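Local atomic coordinates of aminotransferase (Paracoccus denitrificans, PDB entry 4GRX), a protein that probably catalyses PLP-dependent transfer of amino groups, including those remote from a carboxylate, as an omega-aminotransferase of the class III family. Residues 115-119 with 289-293; 135-139 with 308-312; 251-255 with 286-290. Residue numbers count along the deposited sequence, not the author numbering.

Interaction 1 (115-119 with 289-293); sequences VSPFD and MPDAI. With NA (sodium ion), chain E.
The turn 115-119, which leaves helix 103-115 and leads to strand 122-126, lies against residues 289-293, where a loop runs into strand 292-295. Val115 is the last helical residue; Ser116 (phi/psi -72/158) breaks away, Pro117 bends the chain back (-70/-13) and Phe118 extends it again (-79/148). Ser116 OG accepts the amide of Phe118 (N to OG 3.0 Å), closing an ST turn. Phe118, chi1 m, sends its ring across the gap. The backbones are nearest at Pro117 and Met289, CA to CA 7.7 Å, and no hydrogen bond joins the segments. Met289 (chi1 t, chi2 p, chi3 p) folds its thioether back, with SD 4.2 Å from Pro117 CB and 4.0 Å from Phe118 CD1; the sulfur is 5.1 Å from the Phe118 ring centroid, an oblique Met-aromatic contact. Pro290 meets the same ring twice: its O lies near the ring plane at the edge, 3.1 Å from Phe118 CE1, and its CG is 4.0 Å from Phe118 CZ. Asp291 directs its CB away, and its OD2 bonds the amide of Met265. Ala292 opens the strand, its CA 3.8 Å from Phe118 CZ. Ile293 (m, t) points back at the turn, with CD1 3.7 Å from Pro117 CD and 4.0 Å from Phe118 CZ. Ser116 O (2.5 Å), Phe118 O (2.2 Å) and a water (2.2 Å) bind NA; with Val113 O and Glu114 O, this ST turn at the C-terminal end of helix 103-115 makes a sodium site of main-chain carbonyls.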
ATOM      1  N   VAL A 115       5.701  18.819  14.069  1.00 43.05           N
ATOM      2  CA  VAL A 115       5.523  17.881  15.200  1.00 41.73           C
ATOM      3  C   VAL A 115       6.648  16.844  15.302  1.00 40.88           C
ATOM      4  O   VAL A 115       6.804  16.184  16.330  1.00 40.19           O
ATOM      5  CB  VAL A 115       4.163  17.135  15.160  1.00 40.18           C
ATOM      6  CG1 VAL A 115       2.999  18.115  15.184  1.00 40.98           C
ATOM      7  CG2 VAL A 115       4.062  16.216  13.947  1.00 38.60           C
ATOM      8  N   SER A 116       7.411  16.701  14.222  1.00 40.92           N
ATOM      9  CA  SER A 116       8.531  15.782  14.183  1.00 40.49           C
ATOM     10  C   SER A 116       9.620  16.376  15.052  1.00 42.11           C
ATOM     11  O   SER A 116       9.612  17.579  15.292  1.00 44.02           O
ATOM     12  CB  SER A 116       9.026  15.593  12.741  1.00 40.36           C
ATOM     13  OG  SER A 116      10.155  16.407  12.448  1.00 41.77           O
ATOM     14  N   PRO A 117      10.554  15.546  15.533  1.00 42.08           N
ATOM     15  CA  PRO A 117      11.701  16.075  16.275  1.00 43.92           C
ATOM     16  C   PRO A 117      12.716  16.853  15.424  1.00 45.53           C
ATOM     17  O   PRO A 117      13.574  17.530  15.982  1.00 47.52           O
ATOM     18  CB  PRO A 117      12.355  14.816  16.856  1.00 43.35           C
ATOM     19  CG  PRO A 117      11.886  13.688  15.977  1.00 41.51           C
ATOM     20  CD  PRO A 117      10.504  14.071  15.565  1.00 40.47           C
ATOM     21  N   PHE A 118      12.620  16.769  14.100  1.00 45.41           N
ATOM     22  CA  PHE A 118      13.600  17.419  13.212  1.00 47.49           C
ATOM     23  C   PHE A 118      13.344  18.922  13.060  1.00 50.07           C
ATOM     24  O   PHE A 118      12.181  19.355  13.081  1.00 49.58           O
ATOM     25  CB  PHE A 118      13.584  16.767  11.821  1.00 46.16           C
ATOM     26  CG  PHE A 118      13.609  15.255  11.836  1.00 43.87           C
ATOM     27  CD1 PHE A 118      14.621  14.559  12.498  1.00 43.77           C
ATOM     28  CD2 PHE A 118      12.635  14.533  11.158  1.00 41.91           C
ATOM     29  CE1 PHE A 118      14.651  13.181  12.503  1.00 42.21           C
ATOM     30  CE2 PHE A 118      12.660  13.147  11.156  1.00 40.57           C
ATOM     31  CZ  PHE A 118      13.672  12.470  11.829  1.00 40.76           C
ATOM     32  N   ASP A 119      14.404  19.716  12.888  1.00 44.41           N
ATOM     33  CA  ASP A 119      14.214  21.167  12.654  1.00 47.99           C
ATOM     34  C   ASP A 119      13.610  21.520  11.297  1.00 47.82           C
ATOM     35  O   ASP A 119      12.829  22.460  11.188  1.00 49.37           O
ATOM     36  CB  ASP A 119      15.501  21.969  12.888  1.00 50.54           C
ATOM     37  CG  ASP A 119      15.702  22.331  14.350  1.00 52.33           C
ATOM     38  OD1 ASP A 119      15.030  21.718  15.215  1.00 52.09           O
ATOM     39  OD2 ASP A 119      16.527  23.228  14.636  1.00 54.59           O
ATOM     40  N   MET A 289      17.939  10.553  18.475  1.00 33.91           N
ATOM     41  CA  MET A 289      17.630  11.262  17.226  1.00 33.72           C
ATOM     42  C   MET A 289      17.819  10.353  15.996  1.00 31.96           C
ATOM     43  O   MET A 289      18.939   9.947  15.695  1.00 31.81           O
ATOM     44  CB  MET A 289      18.494  12.526  17.088  1.00 35.82           C
ATOM     45  CG  MET A 289      18.083  13.443  15.934  1.00 36.74           C
ATOM     46  SD  MET A 289      16.396  14.109  16.073  1.00 38.30           S
ATOM     47  CE  MET A 289      16.614  15.449  17.246  1.00 39.30           C
ATOM     48  N   PRO A 290      16.718  10.021  15.291  1.00 30.55           N
ATOM     49  CA  PRO A 290      16.852   9.194  14.097  1.00 28.96           C
ATOM     50  C   PRO A 290      17.179  10.071  12.915  1.00 28.92           C
ATOM     51  O   PRO A 290      17.067  11.288  13.014  1.00 30.08           O
ATOM     52  CB  PRO A 290      15.459   8.592  13.935  1.00 27.93           C
ATOM     53  CG  PRO A 290      14.556   9.652  14.464  1.00 28.82           C
ATOM     54  CD  PRO A 290      15.303  10.320  15.594  1.00 30.24           C
ATOM     55  N   ASP A 291      17.602   9.451  11.823  1.00 27.84           N
ATOM     56  CA  ASP A 291      17.846  10.144  10.587  1.00 27.93           C
ATOM     57  C   ASP A 291      16.548  10.280   9.790  1.00 27.16           C
ATOM     58  O   ASP A 291      16.440  11.139   8.925  1.00 27.61           O
ATOM     59  CB  ASP A 291      18.893   9.395   9.781  1.00 27.92           C
ATOM     60  CG  ASP A 291      20.213   9.268  10.512  1.00 29.09           C
ATOM     61  OD1 ASP A 291      20.740  10.318  10.944  1.00 30.70           O
ATOM     62  OD2 ASP A 291      20.743   8.126  10.635  1.00 28.46           O
ATOM     63  N   ALA A 292      15.571   9.428  10.075  1.00 26.12           N
ATOM     64  CA  ALA A 292      14.248   9.509   9.447  1.00 26.00           C
ATOM     65  C   ALA A 292      13.177   8.821  10.298  1.00 25.49           C
ATOM     66  O   ALA A 292      13.500   8.079  11.231  1.00 25.26           O
ATOM     67  CB  ALA A 292      14.275   8.916   8.047  1.00 25.41           C
ATOM     68  N   ILE A 293      11.912   9.076   9.975  1.00 25.42           N
ATOM     69  CA  ILE A 293      10.794   8.502  10.713  1.00 25.28           C
ATOM     70  C   ILE A 293       9.745   7.915   9.770  1.00 25.09           C
ATOM     71  O   ILE A 293       9.382   8.532   8.767  1.00 25.47           O
ATOM     72  CB  ILE A 293      10.168   9.555  11.654  1.00 26.01           C
ATOM     73  CG1 ILE A 293      11.036   9.685  12.902  1.00 26.55           C
ATOM     74  CG2 ILE A 293       8.731   9.205  12.033  1.00 25.65           C
ATOM     75  CD1 ILE A 293      10.657  10.829  13.816  1.00 27.58           C
TER
HETATM   76 NA    NA E 501      10.133  19.644  13.974  1.00 28.17          NA
HETATM   77  O   HOH W   1      10.389  20.077  16.147  1.00 36.59           O

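Interaction 2 (135-139 with 308-312); sequences TMVKM and AVILG
Met136 lays its thioether over Val309 and Leu311, with SD 3.8 Å from Val309 CG1 and CE 4.0 Å from Leu311 CD2. This is helix-on-sheet packing in the large domain of a fold type I PLP enzyme: helix 129-146 covers strand 307-311, the antiparallel member of the seven-stranded sheet, flanked by strands 122-126 and 292-295. The axes of the short segments 135-139 and 308-311 approach to 10.3 Å, and their N-to-C directions differ by 37°. Met136 and Val309 set the register, CA to CA 7.1 Å. The helix is regular, with Met139 N bonded to Thr135 O at 2.9 Å; the strand is extended, and Gly312 follows as the N-cap of helix 313-324. Side chains alternate along the strand: Val309 (chi1 t) points its CB at the helix, whereas Ile310 points its CB away, and Leu311 (m, t) starts sideways but brings its end nearer the helix. Thr135, Met136 and Met139, within little more than one turn, meet Val309; the two methionines also meet Leu311. Met136 takes chi1 t and chi2 p, Met139 a chi1 near -126° with chi2 t, and Thr135 chi1 m. The contact is wholly apolar, without a hydrogen bond between the segments. Thr135 OG1 bonds His331 instead; Lys138, out of reach of the strand, bonds His331 too and, in the second subunit, Val165 O, with a cation-pi contact to Phe181 there. Leu28 of that subunit packs on Met139 and Leu311. Thr135 CG2 is 4.4 Å from Val309 CG2, and Met139 SD lies 4.2 Å from Val309 CG1 and 4.3 Å from Leu311 CD2.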
ATOM      1  N   THR A 135       9.269   1.795   0.535  1.00 20.21           N
ATOM      2  CA  THR A 135       9.735   3.051  -0.045  1.00 20.82           C
ATOM      3  C   THR A 135      11.069   3.488   0.571  1.00 20.83           C
ATOM      4  O   THR A 135      11.978   3.907  -0.165  1.00 20.81           O
ATOM      5  CB  THR A 135       8.685   4.173   0.132  1.00 22.06           C
ATOM      6  OG1 THR A 135       7.558   3.931  -0.726  1.00 22.52           O
ATOM      7  CG2 THR A 135       9.268   5.559  -0.186  1.00 22.92           C
ATOM      8  N   MET A 136      11.183   3.378   1.906  1.00 20.43           N
ATOM      9  CA  MET A 136      12.386   3.816   2.624  1.00 20.64           C
ATOM     10  C   MET A 136      13.629   3.056   2.185  1.00 20.32           C
ATOM     11  O   MET A 136      14.702   3.639   2.038  1.00 20.51           O
ATOM     12  CB  MET A 136      12.236   3.707   4.140  1.00 20.45           C
ATOM     13  CG  MET A 136      13.389   4.350   4.910  1.00 20.97           C
ATOM     14  SD  MET A 136      13.431   6.146   4.663  1.00 22.96           S
ATOM     15  CE  MET A 136      15.110   6.388   4.058  1.00 22.98           C
ATOM     16  N   VAL A 137      13.473   1.749   1.992  1.00 19.77           N
ATOM     17  CA  VAL A 137      14.571   0.929   1.530  1.00 19.63           C
ATOM     18  C   VAL A 137      14.992   1.389   0.129  1.00 20.29           C
ATOM     19  O   VAL A 137      16.173   1.602  -0.114  1.00 20.49           O
ATOM     20  CB  VAL A 137      14.213  -0.568   1.555  1.00 18.90           C
ATOM     21  CG1 VAL A 137      15.367  -1.404   1.037  1.00 18.43           C
ATOM     22  CG2 VAL A 137      13.882  -0.994   2.971  1.00 18.87           C
ATOM     23  N   LYS A 138      14.025   1.568  -0.770  1.00 20.83           N
ATOM     24  CA  LYS A 138      14.319   2.007  -2.141  1.00 21.66           C
ATOM     25  C   LYS A 138      15.032   3.365  -2.144  1.00 22.68           C
ATOM     26  O   LYS A 138      15.970   3.587  -2.921  1.00 22.76           O
ATOM     27  CB  LYS A 138      13.045   2.083  -2.982  1.00 21.89           C
ATOM     28  CG  LYS A 138      12.474   0.759  -3.450  1.00 21.19           C
ATOM     29  CD  LYS A 138      11.203   0.997  -4.263  1.00 21.97           C
ATOM     30  CE  LYS A 138      11.507   1.591  -5.640  1.00 22.76           C
ATOM     31  NZ  LYS A 138      10.290   1.994  -6.400  1.00 23.46           N
ATOM     32  N   MET A 139      14.587   4.255  -1.260  1.00 23.55           N
ATOM     33  CA  MET A 139      15.213   5.554  -1.076  1.00 25.10           C
ATOM     34  C   MET A 139      16.680   5.368  -0.676  1.00 24.24           C
ATOM     35  O   MET A 139      17.565   5.999  -1.248  1.00 25.26           O
ATOM     36  CB  MET A 139      14.473   6.328  -0.000  1.00 27.37           C
ATOM     37  CG  MET A 139      14.004   7.707  -0.415  1.00 30.92           C
ATOM     38  SD  MET A 139      12.644   8.199   0.680  1.00 34.37           S
ATOM     39  CE  MET A 139      11.628   9.188  -0.413  1.00 35.27           C
ATOM     40  N   ALA A 308       3.522   7.830   5.924  1.00 28.65           N
ATOM     41  CA  ALA A 308       4.455   8.930   5.704  1.00 29.10           C
ATOM     42  C   ALA A 308       5.880   8.566   6.070  1.00 28.70           C
ATOM     43  O   ALA A 308       6.157   8.014   7.145  1.00 28.54           O
ATOM     44  CB  ALA A 308       4.027  10.169   6.463  1.00 29.17           C
ATOM     45  N   VAL A 309       6.777   8.892   5.152  1.00 28.76           N
ATOM     46  CA  VAL A 309       8.206   8.857   5.390  1.00 28.18           C
ATOM     47  C   VAL A 309       8.604  10.313   5.636  1.00 29.14           C
ATOM     48  O   VAL A 309       8.397  11.162   4.746  1.00 29.84           O
ATOM     49  CB  VAL A 309       8.926   8.286   4.150  1.00 27.99           C
ATOM     50  CG1 VAL A 309      10.437   8.482   4.228  1.00 28.15           C
ATOM     51  CG2 VAL A 309       8.576   6.820   3.978  1.00 26.95           C
ATOM     52  N   ILE A 310       9.122  10.600   6.842  1.00 28.82           N
ATOM     53  CA  ILE A 310       9.657  11.928   7.189  1.00 29.80           C
ATOM     54  C   ILE A 310      11.193  11.947   7.296  1.00 29.73           C
ATOM     55  O   ILE A 310      11.763  11.517   8.303  1.00 29.62           O
ATOM     56  CB  ILE A 310       9.096  12.461   8.523  1.00 30.42           C
ATOM     57  CG1 ILE A 310       7.577  12.296   8.597  1.00 30.41           C
ATOM     58  CG2 ILE A 310       9.488  13.926   8.709  1.00 31.51           C
ATOM     59  CD1 ILE A 310       7.003  12.607   9.969  1.00 30.50           C
ATOM     60  N   LEU A 311      11.861  12.457   6.272  1.00 29.89           N
ATOM     61  CA  LEU A 311      13.323  12.541   6.297  1.00 29.93           C
ATOM     62  C   LEU A 311      13.816  13.717   7.147  1.00 30.93           C
ATOM     63  O   LEU A 311      13.377  14.856   6.942  1.00 32.30           O
ATOM     64  CB  LEU A 311      13.869  12.675   4.874  1.00 30.25           C
ATOM     65  CG  LEU A 311      13.499  11.598   3.852  1.00 29.41           C
ATOM     66  CD1 LEU A 311      13.833  12.066   2.442  1.00 30.19           C
ATOM     67  CD2 LEU A 311      14.191  10.279   4.163  1.00 28.34           C
ATOM     68  N   GLY A 312      14.719  13.441   8.093  1.00 30.36           N
ATOM     69  CA  GLY A 312      15.424  14.491   8.847  1.00 31.73           C
ATOM     70  C   GLY A 312      16.312  15.322   7.920  1.00 32.99           C
ATOM     71  O   GLY A 312      16.525  14.937   6.761  1.00 32.99           O
TER

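Interaction 3 (251-255 with 286-290); sequences FQAIL and YDFMP
Two phenyl rings form the main interlock between helical residues 251-255 and the loop 286-290. Phe251 (chi1 m) and Phe288 (chi1 p) both point their CB across and stack face to face, centroids 4.2 Å apart and planes at 26°, with Phe251 CG 3.5 Å from Phe288 CD1; their CA atoms, 6.6 Å apart, mark the register. Around this stack, Tyr286 CB fits beside Phe251 CD1 (4.3 Å) while the tyrosine ring leads away, and Leu255 pushes CD2 into the angle between Phe288 CB (4.2 Å) and Met289 O (3.2 Å). On the solvent side Gln252 (chi1 m, chi2 p) curls over, and its NE2 donates to Tyr286 O at 2.9 Å. Tyr286 follows helix 282-285, which a Schellman motif closes (Phe288 N to Cys283 O), with Asp287 at positive phi (58/55) as C-prime. Helix 250-260 thus lies between this loop and helix 206-224, which Ala253 and Ile254 touch, while Leu255 and Phe288 both rest on Met265 of strand 265-268.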
ATOM      1  N   PHE A 251      19.453   2.229  22.724  1.00 32.36           N
ATOM      2  CA  PHE A 251      19.604   3.166  21.623  1.00 31.81           C
ATOM      3  C   PHE A 251      20.796   4.082  21.808  1.00 33.41           C
ATOM      4  O   PHE A 251      21.445   4.471  20.832  1.00 33.26           O
ATOM      5  CB  PHE A 251      18.321   3.948  21.398  1.00 31.05           C
ATOM      6  CG  PHE A 251      17.258   3.150  20.709  1.00 29.37           C
ATOM      7  CD1 PHE A 251      16.124   2.738  21.395  1.00 29.29           C
ATOM      8  CD2 PHE A 251      17.411   2.776  19.382  1.00 28.13           C
ATOM      9  CE1 PHE A 251      15.140   1.996  20.758  1.00 28.23           C
ATOM     10  CE2 PHE A 251      16.441   2.027  18.736  1.00 27.28           C
ATOM     11  CZ  PHE A 251      15.299   1.634  19.424  1.00 27.30           C
ATOM     12  N   GLN A 252      21.113   4.363  23.070  1.00 34.96           N
ATOM     13  CA  GLN A 252      22.297   5.122  23.429  1.00 36.40           C
ATOM     14  C   GLN A 252      23.589   4.411  23.059  1.00 36.63           C
ATOM     15  O   GLN A 252      24.531   5.064  22.633  1.00 37.48           O
ATOM     16  CB  GLN A 252      22.274   5.498  24.911  1.00 37.89           C
ATOM     17  CG  GLN A 252      21.291   6.621  25.214  1.00 38.41           C
ATOM     18  CD  GLN A 252      19.828   6.210  25.044  1.00 37.51           C
ATOM     19  OE1 GLN A 252      19.470   5.035  25.221  1.00 37.33           O
ATOM     20  NE2 GLN A 252      18.974   7.174  24.695  1.00 36.95           N
ATOM     21  N   ALA A 253      23.640   3.092  23.226  1.00 36.12           N
ATOM     22  CA  ALA A 253      24.802   2.308  22.779  0.83 36.15           C
ATOM     23  C   ALA A 253      24.781   2.046  21.269  1.00 34.87           C
ATOM     24  O   ALA A 253      25.835   1.986  20.634  1.00 35.12           O
ATOM     25  CB  ALA A 253      24.886   0.990  23.531  0.78 36.22           C
ATOM     26  N   ILE A 254      23.575   1.887  20.707  1.00 33.78           N
ATOM     27  CA  ILE A 254      23.371   1.518  19.300  1.00 32.34           C
ATOM     28  C   ILE A 254      23.657   2.643  18.303  1.00 31.95           C
ATOM     29  O   ILE A 254      24.340   2.409  17.306  1.00 31.77           O
ATOM     30  CB  ILE A 254      21.948   0.912  19.070  1.00 31.53           C
ATOM     31  CG1 ILE A 254      21.920  -0.548  19.526  1.00 31.63           C
ATOM     32  CG2 ILE A 254      21.494   0.987  17.611  1.00 29.90           C
ATOM     33  CD1 ILE A 254      22.656  -1.504  18.616  1.00 30.86           C
ATOM     34  N   LEU A 255      23.164   3.851  18.567  1.00 32.18           N
ATOM     35  CA  LEU A 255      23.298   4.933  17.588  1.00 32.19           C
ATOM     36  C   LEU A 255      24.700   5.392  17.208  1.00 33.21           C
ATOM     37  O   LEU A 255      24.986   5.545  16.013  1.00 32.82           O
ATOM     38  CB  LEU A 255      22.415   6.126  17.930  1.00 32.64           C
ATOM     39  CG  LEU A 255      21.186   6.166  17.034  1.00 31.33           C
ATOM     40  CD1 LEU A 255      20.158   5.168  17.532  1.00 30.88           C
ATOM     41  CD2 LEU A 255      20.604   7.558  17.015  1.00 31.80           C
ATOM     42  N   TYR A 286      12.534   7.392  24.419  1.00 34.62           N
ATOM     43  CA  TYR A 286      13.786   6.697  24.628  1.00 35.34           C
ATOM     44  C   TYR A 286      14.986   7.551  24.269  1.00 36.23           C
ATOM     45  O   TYR A 286      16.114   7.056  24.238  1.00 36.85           O
ATOM     46  CB  TYR A 286      13.771   5.347  23.887  1.00 34.52           C
ATOM     47  CG  TYR A 286      12.815   4.384  24.553  1.00 34.68           C
ATOM     48  CD1 TYR A 286      13.185   3.695  25.715  1.00 35.75           C
ATOM     49  CD2 TYR A 286      11.526   4.208  24.069  1.00 33.90           C
ATOM     50  CE1 TYR A 286      12.308   2.840  26.358  1.00 35.85           C
ATOM     51  CE2 TYR A 286      10.639   3.358  24.708  1.00 34.25           C
ATOM     52  CZ  TYR A 286      11.036   2.682  25.853  1.00 35.27           C
ATOM     53  OH  TYR A 286      10.152   1.843  26.487  1.00 35.72           O
ATOM     54  N   ASP A 287      14.736   8.831  23.993  1.00 37.06           N
ATOM     55  CA  ASP A 287      15.782   9.868  23.916  1.00 38.59           C
ATOM     56  C   ASP A 287      16.904   9.600  22.888  1.00 37.86           C
ATOM     57  O   ASP A 287      18.079   9.570  23.245  1.00 38.88           O
ATOM     58  CB  ASP A 287      16.377  10.110  25.319  1.00 41.24           C
ATOM     59  CG  ASP A 287      16.962  11.518  25.492  1.00 44.20           C
ATOM     60  OD1 ASP A 287      16.246  12.515  25.226  1.00 44.84           O
ATOM     61  OD2 ASP A 287      18.135  11.632  25.929  1.00 46.07           O
ATOM     62  N   PHE A 288      16.536   9.381  21.623  1.00 35.78           N
ATOM     63  CA  PHE A 288      17.514   9.313  20.526  1.00 34.50           C
ATOM     64  C   PHE A 288      17.008  10.098  19.321  1.00 33.57           C
ATOM     65  O   PHE A 288      15.803  10.284  19.181  1.00 32.57           O
ATOM     66  CB  PHE A 288      17.869   7.860  20.139  1.00 32.89           C
ATOM     67  CG  PHE A 288      16.749   7.103  19.476  1.00 31.05           C
ATOM     68  CD1 PHE A 288      15.895   6.307  20.223  1.00 30.60           C
ATOM     69  CD2 PHE A 288      16.552   7.183  18.100  1.00 29.80           C
ATOM     70  CE1 PHE A 288      14.871   5.603  19.616  1.00 29.22           C
ATOM     71  CE2 PHE A 288      15.528   6.491  17.491  1.00 28.42           C
ATOM     72  CZ  PHE A 288      14.689   5.693  18.250  1.00 28.23           C
ATOM     73  N   MET A 289      17.939  10.553  18.475  1.00 33.91           N
ATOM     74  CA  MET A 289      17.630  11.262  17.226  1.00 33.72           C
ATOM     75  C   MET A 289      17.819  10.353  15.996  1.00 31.96           C
ATOM     76  O   MET A 289      18.939   9.947  15.695  1.00 31.81           O
ATOM     77  CB  MET A 289      18.494  12.526  17.088  1.00 35.82           C
ATOM     78  CG  MET A 289      18.083  13.443  15.934  1.00 36.74           C
ATOM     79  SD  MET A 289      16.396  14.109  16.073  1.00 38.30           S
ATOM     80  CE  MET A 289      16.614  15.449  17.246  1.00 39.30           C
ATOM     81  N   PRO A 290      16.718  10.021  15.291  1.00 30.55           N
ATOM     82  CA  PRO A 290      16.852   9.194  14.097  1.00 28.96           C
ATOM     83  C   PRO A 290      17.179  10.071  12.915  1.00 28.92           C
ATOM     84  O   PRO A 290      17.067  11.288  13.014  1.00 30.08           O
ATOM     85  CB  PRO A 290      15.459   8.592  13.935  1.00 27.93           C
ATOM     86  CG  PRO A 290      14.556   9.652  14.464  1.00 28.82           C
ATOM     87  CD  PRO A 290      15.303  10.320  15.594  1.00 30.24           C
TER

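How the interactions relate
Interactions 1 and 3, centres about 12 Å apart, share Met289 and Pro290 in the loop before strand 292-295: Met289 turns its thioether to the sodium-binding turn while its carbonyl O meets Leu255 of helix 250-260. Interaction 2, whose centre is also about 12 Å from that of interaction 1, is joined to it by the sheet: Ile293 O to Ile310 N is 2.8 Å and Asp291 O to Gly312 N 3.0 Å, probable hydrogen bonds between antiparallel neighbours, and Phe118 CE2 packs 3.4 Å from Ile310 O. Interactions 2 and 3 do not touch, their nearest atoms being about 6 Å apart. Strand 292-295 leads toward Lys297, which carries PLP and lines the delta-amino valeric acid pocket.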